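Local coordinates for xylooligosaccharide oxidase (Myceliophthora thermophila, PDB 5L6G), which oxidises the C1 hydroxyl of xylooligosaccharides and related sugars to lactones with a bicovalently bound FAD, passing the electrons to oxygen to give hydrogen peroxide, at residues Gln257-Asn262 against Met269-Leu274; Ala75-Ala80 against Glu484-Pro489; His94-Phe99 against Phe342-Leu347; Ala198-Asn203 against Ala209-Gly214. One frame throughout, in Å; residues are numbered along the deposited sequence.

Contact 1: Gln257-Asn262 against Met269-Leu274; sequences QEWLLN and MNMRVL. With XYP (beta-D-xylopyranose), chain H.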
# COMPACT_ATOMS: atom_id res chain seq x y z
N GLN A 257 16.46 15.52 -5.61
CA GLN A 257 16.59 14.31 -6.43
C GLN A 257 18.03 14.00 -6.77
O GLN A 257 18.42 12.83 -6.80
CB GLN A 257 15.74 14.38 -7.69
CG GLN A 257 16.18 15.34 -8.76
CD GLN A 257 15.17 15.40 -9.89
OE1 GLN A 257 14.09 14.78 -9.82
NE2 GLN A 257 15.52 16.16 -10.94
N GLU A 258 18.83 15.03 -7.06
CA GLU A 258 20.23 14.83 -7.35
C GLU A 258 20.95 14.24 -6.11
O GLU A 258 21.72 13.28 -6.22
CB GLU A 258 20.86 16.15 -7.83
CG GLU A 258 22.28 16.05 -8.31
CD GLU A 258 22.85 17.38 -8.78
OE1 GLU A 258 22.09 18.19 -9.35
OE2 GLU A 258 24.08 17.59 -8.60
N TRP A 259 20.63 14.78 -4.93
CA TRP A 259 21.18 14.26 -3.67
C TRP A 259 20.80 12.78 -3.49
O TRP A 259 21.66 11.96 -3.21
CB TRP A 259 20.66 15.10 -2.51
CG TRP A 259 20.95 14.62 -1.14
CD1 TRP A 259 22.11 14.76 -0.43
CD2 TRP A 259 20.04 13.93 -0.28
NE1 TRP A 259 21.98 14.19 0.82
CE2 TRP A 259 20.72 13.67 0.94
CE3 TRP A 259 18.72 13.50 -0.41
CZ2 TRP A 259 20.11 13.01 2.01
CZ3 TRP A 259 18.11 12.84 0.64
CH2 TRP A 259 18.81 12.61 1.84
N LEU A 260 19.53 12.45 -3.67
CA LEU A 260 19.08 11.08 -3.45
C LEU A 260 19.72 10.13 -4.46
O LEU A 260 20.25 9.08 -4.12
CB LEU A 260 17.55 10.98 -3.54
CG LEU A 260 16.92 9.61 -3.25
CD1 LEU A 260 17.20 9.15 -1.84
CD2 LEU A 260 15.43 9.70 -3.50
N LEU A 261 19.69 10.55 -5.71
CA LEU A 261 20.15 9.73 -6.81
C LEU A 261 21.64 9.47 -6.69
O LEU A 261 22.13 8.41 -7.09
CB LEU A 261 19.77 10.44 -8.11
CG LEU A 261 19.85 9.76 -9.44
CD1 LEU A 261 19.02 8.49 -9.47
CD2 LEU A 261 19.41 10.77 -10.51
N ASN A 262 22.36 10.40 -6.09
CA ASN A 262 23.78 10.21 -5.84
C ASN A 262 24.17 9.59 -4.50
O ASN A 262 25.32 9.65 -4.13
CB ASN A 262 24.52 11.53 -6.06
CG ASN A 262 24.65 11.86 -7.54
OD1 ASN A 262 25.49 11.29 -8.24
ND2 ASN A 262 23.78 12.73 -8.04
N MET A 269 18.20 6.31 7.17
CA MET A 269 17.28 7.42 6.99
C MET A 269 16.11 7.05 6.08
O MET A 269 16.31 6.45 5.05
CB MET A 269 18.03 8.61 6.37
CG MET A 269 17.22 9.89 6.28
SD MET A 269 18.22 11.27 5.72
CE MET A 269 19.38 11.47 7.09
N ASN A 270 14.92 7.44 6.49
CA ASN A 270 13.68 7.12 5.79
C ASN A 270 12.91 8.40 5.78
O ASN A 270 12.69 8.99 6.84
CB ASN A 270 12.88 6.06 6.53
CG ASN A 270 13.62 4.76 6.65
OD1 ASN A 270 13.41 3.86 5.85
ND2 ASN A 270 14.54 4.68 7.63
N MET A 271 12.53 8.87 4.59
CA MET A 271 12.09 10.26 4.46
C MET A 271 11.15 10.46 3.29
O MET A 271 11.18 9.69 2.34
CB MET A 271 13.29 11.18 4.31
CG MET A 271 13.01 12.65 4.56
SD MET A 271 14.49 13.63 4.78
CE MET A 271 15.49 13.12 3.37
N ARG A 272 10.31 11.48 3.39
CA ARG A 272 9.40 11.89 2.35
C ARG A 272 9.16 13.40 2.42
O ARG A 272 9.38 14.02 3.46
CB ARG A 272 8.07 11.19 2.54
CG ARG A 272 7.27 11.72 3.73
CD ARG A 272 6.14 10.75 4.08
NE ARG A 272 5.31 11.25 5.16
CZ ARG A 272 4.31 10.57 5.71
NH1 ARG A 272 4.02 9.35 5.29
NH2 ARG A 272 3.61 11.11 6.69
N VAL A 273 8.71 13.96 1.32
CA VAL A 273 8.12 15.29 1.32
C VAL A 273 6.63 15.11 1.52
O VAL A 273 6.02 14.33 0.81
CB VAL A 273 8.34 16.01 -0.03
CG1 VAL A 273 7.62 17.34 -0.04
CG2 VAL A 273 9.83 16.21 -0.29
N LEU A 274 6.06 15.81 2.49
CA LEU A 274 4.62 16.00 2.59
C LEU A 274 4.34 17.43 2.23
O LEU A 274 4.91 18.33 2.80
CB LEU A 274 4.14 15.76 4.02
CG LEU A 274 2.66 16.09 4.29
CD1 LEU A 274 1.75 15.22 3.43
CD2 LEU A 274 2.32 15.92 5.75
O1 XYP H . 1.33 7.00 2.44
C1 XYP H . 0.35 7.07 3.47
C2 XYP H . 0.83 8.04 4.55
C3 XYP H . -0.27 8.31 5.57
C4 XYP H . -1.55 8.75 4.86
C5 XYP H . -1.95 7.74 3.78
O2 XYP H . 1.95 7.45 5.20
O3 XYP H . 0.17 9.26 6.56
O4 XYP H . -2.63 8.81 5.80
O5 XYP H . -0.87 7.49 2.88

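Contact 2: Ala75-Ala80 against Glu484-Pro489; sequences AAVLCA and ELFYYP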
# COMPACT_ATOMS: atom_id res chain seq x y z
N ALA A 75 -14.38 -22.86 1.56
CA ALA A 75 -15.79 -23.12 1.34
C ALA A 75 -16.49 -21.93 0.70
O ALA A 75 -17.34 -22.11 -0.17
CB ALA A 75 -16.47 -23.50 2.65
N ALA A 76 -16.15 -20.72 1.17
CA ALA A 76 -16.70 -19.49 0.60
C ALA A 76 -16.31 -19.36 -0.86
O ALA A 76 -17.16 -19.09 -1.71
CB ALA A 76 -16.23 -18.27 1.38
N VAL A 77 -15.04 -19.57 -1.15
CA VAL A 77 -14.56 -19.49 -2.52
C VAL A 77 -15.31 -20.47 -3.43
O VAL A 77 -15.78 -20.10 -4.52
CB VAL A 77 -13.06 -19.75 -2.60
CG1 VAL A 77 -12.62 -20.02 -4.04
CG2 VAL A 77 -12.30 -18.56 -2.02
N LEU A 78 -15.45 -21.71 -2.97
CA LEU A 78 -16.13 -22.72 -3.75
C LEU A 78 -17.58 -22.34 -4.02
O LEU A 78 -18.10 -22.61 -5.12
CB LEU A 78 -16.08 -24.05 -3.04
CG LEU A 78 -14.72 -24.72 -3.11
CD1 LEU A 78 -14.57 -25.74 -1.97
CD2 LEU A 78 -14.57 -25.41 -4.47
N CYS A 79 -18.20 -21.72 -3.03
CA CYS A 79 -19.60 -21.30 -3.15
C CYS A 79 -19.77 -20.27 -4.25
O CYS A 79 -20.66 -20.38 -5.09
CB CYS A 79 -20.14 -20.79 -1.82
SG CYS A 79 -20.82 -22.13 -0.83
N ALA A 80 -18.89 -19.27 -4.25
CA ALA A 80 -18.85 -18.27 -5.31
C ALA A 80 -18.69 -18.92 -6.66
O ALA A 80 -19.38 -18.56 -7.60
CB ALA A 80 -17.73 -17.29 -5.08
N GLU A 484 -11.56 -15.95 -13.69
CA GLU A 484 -11.56 -14.65 -13.04
C GLU A 484 -12.57 -14.58 -11.91
O GLU A 484 -13.34 -13.62 -11.79
CB GLU A 484 -11.80 -13.51 -14.03
CG GLU A 484 -10.81 -13.49 -15.19
CD GLU A 484 -10.96 -12.24 -16.01
OE1 GLU A 484 -10.64 -11.16 -15.50
OE2 GLU A 484 -11.41 -12.33 -17.15
N LEU A 485 -12.57 -15.61 -11.09
CA LEU A 485 -13.39 -15.60 -9.90
C LEU A 485 -13.09 -14.38 -9.03
O LEU A 485 -14.00 -13.80 -8.43
CB LEU A 485 -13.18 -16.87 -9.07
CG LEU A 485 -14.09 -16.95 -7.85
CD1 LEU A 485 -15.52 -17.16 -8.29
CD2 LEU A 485 -13.67 -18.09 -6.93
N PHE A 486 -11.82 -14.01 -8.95
CA PHE A 486 -11.39 -12.90 -8.09
C PHE A 486 -11.38 -11.55 -8.80
O PHE A 486 -10.64 -10.65 -8.43
CB PHE A 486 -10.01 -13.21 -7.51
CG PHE A 486 -9.99 -14.48 -6.70
CD1 PHE A 486 -10.80 -14.61 -5.58
CD2 PHE A 486 -9.17 -15.53 -7.06
CE1 PHE A 486 -10.78 -15.78 -4.82
CE2 PHE A 486 -9.15 -16.70 -6.31
CZ PHE A 486 -9.96 -16.82 -5.19
N TYR A 487 -12.27 -11.41 -9.78
CA TYR A 487 -12.36 -10.23 -10.61
C TYR A 487 -12.63 -8.99 -9.79
O TYR A 487 -13.40 -9.01 -8.84
CB TYR A 487 -13.49 -10.40 -11.65
CG TYR A 487 -13.76 -9.12 -12.39
CD1 TYR A 487 -12.98 -8.75 -13.47
CD2 TYR A 487 -14.75 -8.23 -11.96
CE1 TYR A 487 -13.20 -7.57 -14.14
CE2 TYR A 487 -14.98 -7.04 -12.63
CZ TYR A 487 -14.18 -6.71 -13.71
OH TYR A 487 -14.37 -5.52 -14.39
N TYR A 488 -11.96 -7.91 -10.16
CA TYR A 488 -12.37 -6.57 -9.80
C TYR A 488 -11.98 -5.70 -10.99
O TYR A 488 -11.27 -6.18 -11.87
CB TYR A 488 -11.78 -6.10 -8.49
CG TYR A 488 -10.27 -6.09 -8.38
CD1 TYR A 488 -9.57 -7.23 -8.03
CD2 TYR A 488 -9.57 -4.92 -8.56
CE1 TYR A 488 -8.18 -7.21 -7.87
CE2 TYR A 488 -8.19 -4.89 -8.41
CZ TYR A 488 -7.50 -6.04 -8.08
OH TYR A 488 -6.13 -5.97 -7.91
N PRO A 489 -12.47 -4.46 -11.05
CA PRO A 489 -12.35 -3.70 -12.31
C PRO A 489 -10.93 -3.36 -12.77
O PRO A 489 -10.75 -3.01 -13.92
CB PRO A 489 -13.16 -2.44 -12.01
CG PRO A 489 -14.23 -2.94 -11.07
CD PRO A 489 -13.46 -3.84 -10.15

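Contact 3: His94-Phe99 against Phe342-Leu347; sequences HSYASF and FYSKSL. With FAD (flavin-adenine dinucleotide), chain D.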
# COMPACT_ATOMS: atom_id res chain seq x y z
N HIS A 94 -8.92 -1.02 3.40
CA HIS A 94 -8.37 0.29 3.02
C HIS A 94 -8.23 0.60 1.53
O HIS A 94 -7.80 1.68 1.19
CB HIS A 94 -7.04 0.56 3.75
CG HIS A 94 -7.24 1.21 5.06
ND1 HIS A 94 -7.09 2.58 5.26
CD2 HIS A 94 -7.65 0.69 6.24
CE1 HIS A 94 -7.41 2.84 6.53
NE2 HIS A 94 -7.75 1.72 7.13
N SER A 95 -8.60 -0.32 0.65
CA SER A 95 -8.51 -0.01 -0.78
C SER A 95 -9.11 1.37 -1.06
O SER A 95 -10.26 1.62 -0.77
CB SER A 95 -9.26 -1.02 -1.62
OG SER A 95 -9.31 -0.56 -2.96
N TYR A 96 -8.34 2.23 -1.72
CA TYR A 96 -8.85 3.56 -2.07
C TYR A 96 -9.99 3.49 -3.12
O TYR A 96 -10.71 4.47 -3.35
CB TYR A 96 -7.72 4.41 -2.60
CG TYR A 96 -6.70 4.89 -1.56
CD1 TYR A 96 -6.74 4.47 -0.23
CD2 TYR A 96 -5.70 5.75 -1.94
CE1 TYR A 96 -5.80 4.94 0.69
CE2 TYR A 96 -4.77 6.22 -1.03
CZ TYR A 96 -4.82 5.81 0.28
OH TYR A 96 -3.90 6.27 1.18
N ALA A 97 -10.12 2.34 -3.77
CA ALA A 97 -11.14 2.11 -4.79
C ALA A 97 -12.19 1.12 -4.29
O ALA A 97 -13.07 0.68 -5.04
CB ALA A 97 -10.48 1.58 -6.04
N SER A 98 -12.09 0.76 -3.01
CA SER A 98 -12.99 -0.22 -2.40
C SER A 98 -12.96 -1.56 -3.11
O SER A 98 -13.98 -2.26 -3.17
CB SER A 98 -14.43 0.31 -2.32
OG SER A 98 -14.52 1.51 -1.57
N PHE A 99 -11.79 -1.94 -3.61
CA PHE A 99 -11.64 -3.23 -4.29
C PHE A 99 -11.83 -4.46 -3.40
O PHE A 99 -12.13 -5.53 -3.92
CB PHE A 99 -10.32 -3.30 -5.04
CG PHE A 99 -10.22 -2.38 -6.24
CD1 PHE A 99 -11.35 -1.96 -6.96
CD2 PHE A 99 -8.96 -2.01 -6.69
CE1 PHE A 99 -11.21 -1.14 -8.08
CE2 PHE A 99 -8.82 -1.22 -7.81
CZ PHE A 99 -9.94 -0.78 -8.50
N PHE A 342 -12.75 10.87 -0.53
CA PHE A 342 -11.61 11.38 -1.25
C PHE A 342 -11.45 10.76 -2.64
O PHE A 342 -12.10 9.74 -2.99
CB PHE A 342 -10.33 11.13 -0.43
CG PHE A 342 -10.01 9.66 -0.25
CD1 PHE A 342 -10.63 8.93 0.74
CD2 PHE A 342 -9.12 9.02 -1.09
CE1 PHE A 342 -10.36 7.57 0.90
CE2 PHE A 342 -8.83 7.66 -0.92
CZ PHE A 342 -9.46 6.94 0.07
N TYR A 343 -10.58 11.41 -3.42
CA TYR A 343 -10.01 10.84 -4.63
C TYR A 343 -8.51 10.83 -4.46
O TYR A 343 -7.97 11.70 -3.82
CB TYR A 343 -10.39 11.66 -5.88
CG TYR A 343 -9.81 11.09 -7.15
CD1 TYR A 343 -9.98 9.77 -7.49
CD2 TYR A 343 -9.09 11.89 -8.04
CE1 TYR A 343 -9.45 9.24 -8.65
CE2 TYR A 343 -8.57 11.37 -9.22
CZ TYR A 343 -8.75 10.04 -9.52
OH TYR A 343 -8.24 9.48 -10.68
N SER A 344 -7.84 9.82 -5.02
CA SER A 344 -6.40 9.72 -4.89
C SER A 344 -5.76 9.16 -6.14
O SER A 344 -6.38 8.42 -6.90
CB SER A 344 -6.04 8.87 -3.67
OG SER A 344 -4.65 8.62 -3.59
N LYS A 345 -4.53 9.60 -6.38
CA LYS A 345 -3.73 9.07 -7.47
C LYS A 345 -2.35 8.77 -6.91
O LYS A 345 -1.99 9.17 -5.77
CB LYS A 345 -3.64 10.07 -8.63
CG LYS A 345 -4.97 10.41 -9.28
CD LYS A 345 -4.83 11.22 -10.56
CE LYS A 345 -4.51 10.39 -11.80
NZ LYS A 345 -5.64 9.62 -12.39
N SER A 346 -1.59 8.02 -7.69
CA SER A 346 -0.22 7.73 -7.36
C SER A 346 0.65 7.85 -8.59
O SER A 346 0.16 7.96 -9.74
CB SER A 346 -0.14 6.31 -6.82
OG SER A 346 -0.23 5.37 -7.87
N LEU A 347 1.95 7.81 -8.33
CA LEU A 347 2.94 7.73 -9.35
C LEU A 347 4.19 7.10 -8.76
O LEU A 347 4.43 7.16 -7.55
CB LEU A 347 3.33 9.13 -9.86
CG LEU A 347 2.64 9.77 -11.05
CD1 LEU A 347 3.27 11.14 -11.25
CD2 LEU A 347 2.78 8.97 -12.32
PA FAD D . -8.46 -4.23 1.34
O1A FAD D . -9.04 -5.20 2.34
O2A FAD D . -9.39 -3.19 0.80
O5B FAD D . -7.69 -5.01 0.21
C5B FAD D . -7.00 -4.37 -0.87
C4B FAD D . -6.83 -5.34 -2.02
O4B FAD D . -6.09 -6.48 -1.57
C3B FAD D . -8.16 -5.88 -2.53
O3B FAD D . -8.05 -6.16 -3.91
C2B FAD D . -8.33 -7.17 -1.77
O2B FAD D . -9.22 -8.09 -2.40
C1B FAD D . -6.90 -7.65 -1.70
N9A FAD D . -6.71 -8.53 -0.54
C8A FAD D . -6.96 -8.27 0.74
N7A FAD D . -6.67 -9.35 1.51
C5A FAD D . -6.22 -10.28 0.67
C6A FAD D . -5.77 -11.67 0.82
N6A FAD D . -5.75 -12.17 2.06
N1A FAD D . -5.43 -12.33 -0.31
C2A FAD D . -5.46 -11.79 -1.53
N3A FAD D . -5.86 -10.50 -1.73
C4A FAD D . -6.24 -9.74 -0.67
N1 FAD D . 0.14 2.13 1.71
C2 FAD D . 1.51 2.20 1.77
O2 FAD D . 2.19 1.60 0.90
N3 FAD D . 2.12 2.88 2.77
C4 FAD D . 1.44 3.50 3.76
O4 FAD D . 2.00 4.14 4.70
C4X FAD D . -0.04 3.48 3.76
N5 FAD D . -0.81 4.08 4.71
C5X FAD D . -2.20 4.02 4.71
C6 FAD D . -2.98 4.62 5.70
C7 FAD D . -4.38 4.54 5.64
C7M FAD D . -5.18 5.22 6.72
C8 FAD D . -5.06 3.77 4.54
C8M FAD D . -6.58 3.61 4.49
C9 FAD D . -4.26 3.17 3.57
C9A FAD D . -2.86 3.28 3.60
N10 FAD D . -2.04 2.69 2.60
C10 FAD D . -0.64 2.75 2.63
C1' FAD D . -2.60 1.95 1.48
C2' FAD D . -2.71 0.49 1.75
O2' FAD D . -1.40 -0.08 1.60
C3' FAD D . -3.61 -0.08 0.67
O3' FAD D . -4.89 0.57 0.67
C4' FAD D . -3.79 -1.58 0.92
O4' FAD D . -3.98 -2.24 -0.34
C5' FAD D . -4.95 -1.80 1.86
O5' FAD D . -4.89 -3.13 2.38
P FAD D . -6.18 -3.68 3.11
O1P FAD D . -6.04 -5.13 3.42
O2P FAD D . -6.54 -2.77 4.24
O3P FAD D . -7.30 -3.35 2.02

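Contact 4: Ala198-Asn203 against Ala209-Gly214; sequences ASETEN and ALRGAG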
# COMPACT_ATOMS: atom_id res chain seq x y z
N ALA A 198 2.90 -21.11 -0.99
CA ALA A 198 3.81 -20.46 -1.92
C ALA A 198 5.02 -19.93 -1.16
O ALA A 198 4.89 -19.35 -0.09
CB ALA A 198 3.11 -19.35 -2.67
N SER A 199 6.20 -20.18 -1.71
CA SER A 199 7.45 -19.72 -1.13
C SER A 199 8.49 -19.72 -2.25
O SER A 199 8.18 -20.02 -3.40
CB SER A 199 7.88 -20.65 0.00
OG SER A 199 8.36 -21.88 -0.51
N GLU A 200 9.73 -19.41 -1.92
CA GLU A 200 10.77 -19.45 -2.95
C GLU A 200 10.99 -20.85 -3.51
O GLU A 200 11.35 -20.98 -4.67
CB GLU A 200 12.08 -18.84 -2.47
CG GLU A 200 12.18 -17.38 -2.83
CD GLU A 200 13.44 -16.73 -2.31
OE1 GLU A 200 14.46 -17.44 -2.17
OE2 GLU A 200 13.39 -15.52 -2.03
N THR A 201 10.73 -21.88 -2.69
CA THR A 201 10.94 -23.27 -3.07
C THR A 201 9.66 -24.04 -3.36
O THR A 201 9.70 -25.24 -3.56
CB THR A 201 11.68 -24.03 -1.96
OG1 THR A 201 10.88 -24.06 -0.77
CG2 THR A 201 13.02 -23.36 -1.66
N GLU A 202 8.52 -23.37 -3.39
CA GLU A 202 7.27 -24.05 -3.62
C GLU A 202 6.29 -23.12 -4.31
O GLU A 202 6.01 -22.05 -3.80
CB GLU A 202 6.69 -24.52 -2.29
CG GLU A 202 5.55 -25.50 -2.42
CD GLU A 202 5.01 -25.98 -1.08
OE1 GLU A 202 5.55 -25.57 -0.03
OE2 GLU A 202 4.05 -26.79 -1.09
N ASN A 203 5.76 -23.57 -5.44
CA ASN A 203 4.90 -22.76 -6.30
C ASN A 203 5.55 -21.42 -6.56
O ASN A 203 4.95 -20.38 -6.28
CB ASN A 203 3.52 -22.62 -5.68
CG ASN A 203 2.78 -23.94 -5.61
OD1 ASN A 203 2.42 -24.50 -6.64
ND2 ASN A 203 2.57 -24.45 -4.39
N ALA A 209 4.04 -14.06 -8.32
CA ALA A 209 2.83 -13.28 -8.63
C ALA A 209 2.21 -12.63 -7.38
O ALA A 209 1.80 -11.46 -7.41
CB ALA A 209 1.80 -14.13 -9.36
N LEU A 210 2.20 -13.35 -6.26
CA LEU A 210 1.67 -12.80 -5.01
C LEU A 210 2.37 -11.55 -4.55
O LEU A 210 1.75 -10.66 -3.95
CB LEU A 210 1.81 -13.81 -3.86
CG LEU A 210 0.92 -15.04 -3.88
CD1 LEU A 210 1.28 -15.93 -2.70
CD2 LEU A 210 -0.55 -14.64 -3.85
N ARG A 211 3.68 -11.50 -4.80
CA ARG A 211 4.52 -10.50 -4.21
C ARG A 211 4.56 -9.25 -5.06
O ARG A 211 5.63 -8.85 -5.55
CB ARG A 211 5.91 -11.09 -3.90
CG ARG A 211 5.82 -11.82 -2.57
CD ARG A 211 6.75 -12.96 -2.43
NE ARG A 211 8.16 -12.64 -2.49
CZ ARG A 211 8.96 -12.92 -3.51
NH1 ARG A 211 8.48 -13.45 -4.64
NH2 ARG A 211 10.25 -12.64 -3.41
N GLY A 212 3.38 -8.63 -5.18
CA GLY A 212 3.16 -7.42 -5.96
C GLY A 212 1.76 -7.31 -6.56
O GLY A 212 1.26 -6.20 -6.76
N ALA A 213 1.14 -8.45 -6.85
CA ALA A 213 -0.16 -8.48 -7.50
C ALA A 213 -1.11 -9.50 -6.88
O ALA A 213 -2.03 -9.98 -7.54
CB ALA A 213 0.02 -8.74 -8.99
N GLY A 214 -0.90 -9.80 -5.60
CA GLY A 214 -1.55 -10.93 -4.92
C GLY A 214 -3.06 -10.93 -4.84
O GLY A 214 -3.67 -11.98 -4.62

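Contact 1: Gln257-Asn262 against Met269-Leu274
The indole of Trp259 receives two methionines at the far corner of its six-membered ring. Met269 SD lies at the ring edge, close to the plane and 4.1 Å from Trp259 CH2, a Met-aromatic contact in which the polarisable sulfur faces the electropositive rim. Met271 approaches obliquely with its methyl, CE standing 3.7 Å from CH2 and 3.8 Å from CZ3 of Trp259. Both methionine chains run extended as far as SD and bend at the last torsion, in opposite senses (chi3 -66° in Met269, 49° in Met271); this flexibility lets unbranched side chains fit the outline of a rigid ring. The second flat group, the guanidinium of Arg272, has the O2 hydroxyl of xylose at its edge and in its plane, with NH1 donating over 2.8 Å at an N-H...O angle of 139°. The contact is helix-on-sheet packing: helix 246-261 lies against strand 269-275 of the eight-stranded antiparallel sheet, while Arg272, next to Met271, leaves the strand on the other face and its end reaches the xylose. Leu300 of helix 290-304 touches both Trp259 and Met271. Beyond CG the Arg272 chain is extended, and Gln283 OE1 accepts from its NE, which probably helps to fix the plane of the guanidinium. A leucine in place of Arg272 would probably leave xylose O2 without this donor and Gln283 OE1 without its NE partner.

Contact 2: Ala75-Ala80 against Glu484-Pro489
Val77, on helix 70-83, meets the loop 484-489 first and uses both its methyls. CG1, lying anti to the backbone N (chi1 166°), packs 3.6 Å from Leu485 CD2, while CG2 points to the edge of the Phe486 ring, 4.2 Å from CE1. A beta-branched residue suits the place because its two methyls serve two neighbours. Cys79, through its disulfide to Cys30, ties helix 70-83 to helix 26-33. One turn beyond Val77 comes Ala80, whose CB is 3.9 Å from Leu485 CD1; its small side chain lets the leucine come near the helix backbone. Leu485 thus sets one methyl against each of Val77 and Ala80, an i, i+3 pair on the helix, joining the FAD-binding PCMH-type region to the berberine-like C-terminal region, some 400 residues later. A serine in place of Leu485 would probably open a gap beside Val77 and Ala80 and bring a hydroxyl into an apolar, buried setting. Leu485 CD2 also lies over one face of Phe486, 4.2 Å above the plane and displaced toward the rim. The loop makes a type I turn from Glu484 to Tyr487, and Asp481 accepts from the backbone N of Leu485 and of Phe486.

Contact 3: His94-Phe99 against Phe342-Leu347
Tyr96 and Phe342 are swung together by different first torsions: Tyr96 CG lies anti to its carbonyl carbon (chi1 -73°), whereas Phe342 CG sits between backbone N and carbonyl carbon (chi1 65°). The result is a T-shaped stack, the Phe342 edge directed at the Tyr96 face with the planes at 82° and the centroids 5.0 Å apart. Phe342 CE2 stands 3.6 Å from Tyr96 CG, over the rim of the tyrosine ring. At the edge of that ring lies Ser344 OG, 3.5 Å from Tyr96 CD2 and hydrogen-bonded to Leu413 O. Tyrosine suits position 96 because its ring packs on strand 341-349 while its OH is hydrogen-bonded to Glu412, a substrate-binding residue. Its CE1 also approaches the flavin, 3.7 Å from FAD C9. Ser95 OG accepts from Ala97 N, an ST turn, and also from Phe99 N, bracing the loop as Ser95 N donates to FAD O2A across 3.0 Å. His94 ND1 is bonded covalently to FAD C8M at 1.4 Å. With Cys155 supplying the second link, this is the bicovalent flavin attachment found here and in berberine-bridge-enzyme-like relatives, where the FAD-binding loop meets the sheet that lines part of the sugar pocket.

Contact 4: Ala198-Asn203 against Ala209-Gly214
Apolar packing joins the segments where the methyl CB of Ala198 lies 3.9 Å from Leu210 CD1. Leu210 has CG anti to its carbonyl carbon (chi1 -71°) and an otherwise extended chain, which carries CD1 to the strand; Ala186 and Val188 of strand 183-189 touch the same leucine. Alanine suits the strand because a short side chain lets the helix lie close, and Ala198 also touches Leu206 and Phe207 of that helix. Charge adds a looser link. Glu200 OE2 is 4.5 Å from Arg211 NH2, beyond a salt bridge and well out of the guanidinium plane, so any attraction is probably a long-range one between charges, with no N-H aimed at the oxygen. Arg211 is held by other means: its NH1 donates to Ala396 O. The arrangement is a compact strand-turn-helix unit of the FAD-binding PCMH-type region, in which the chain leaves strand 195-199 through a type I turn from Ser199 to Glu202 and helix 204-213 folds back over the strand. Ser199 N donates to Glu202 O at 2.8 Å, while the return bond from Glu202 N to Ser199 O, the one that closes the turn, is weak. Ser199 OG accepts from Thr201 N at 3.2 Å, an ST turn suited to serine. Asn203 ND2 is hydrogen-bonded to Thr197 O just before helix 204-213. Backbone shape explains the glycines: the angles of Gly212 (phi 149°, psi -30°) would jam a side chain against the preceding carbonyl, and at Gly214, which touches FAD, one would clash with Leu210 O.

Contact 4 lies within the FAD-binding region, while contacts 2 and 3 join that region to the C-terminal loop and to the eight-stranded sheet; contact 1 packs a helix on the face of that sheet turned away from the sugar. In sequence, contact 2 spans all the others; contact 3 encloses contacts 4 and 1, which follow one another. Contacts 1 and 3 share the sheet through strands 269-275 and 341-349, their centres about 24 Å apart, and so bring sugar-binding and flavin-binding residues to one active site. Contacts 2 and 3 touch directly, Tyr488 CE2 lying 3.4 Å from Phe99 CD2. Contacts 1 and 2, about 41 Å apart between centres, lie on opposite sides of the chain's centre.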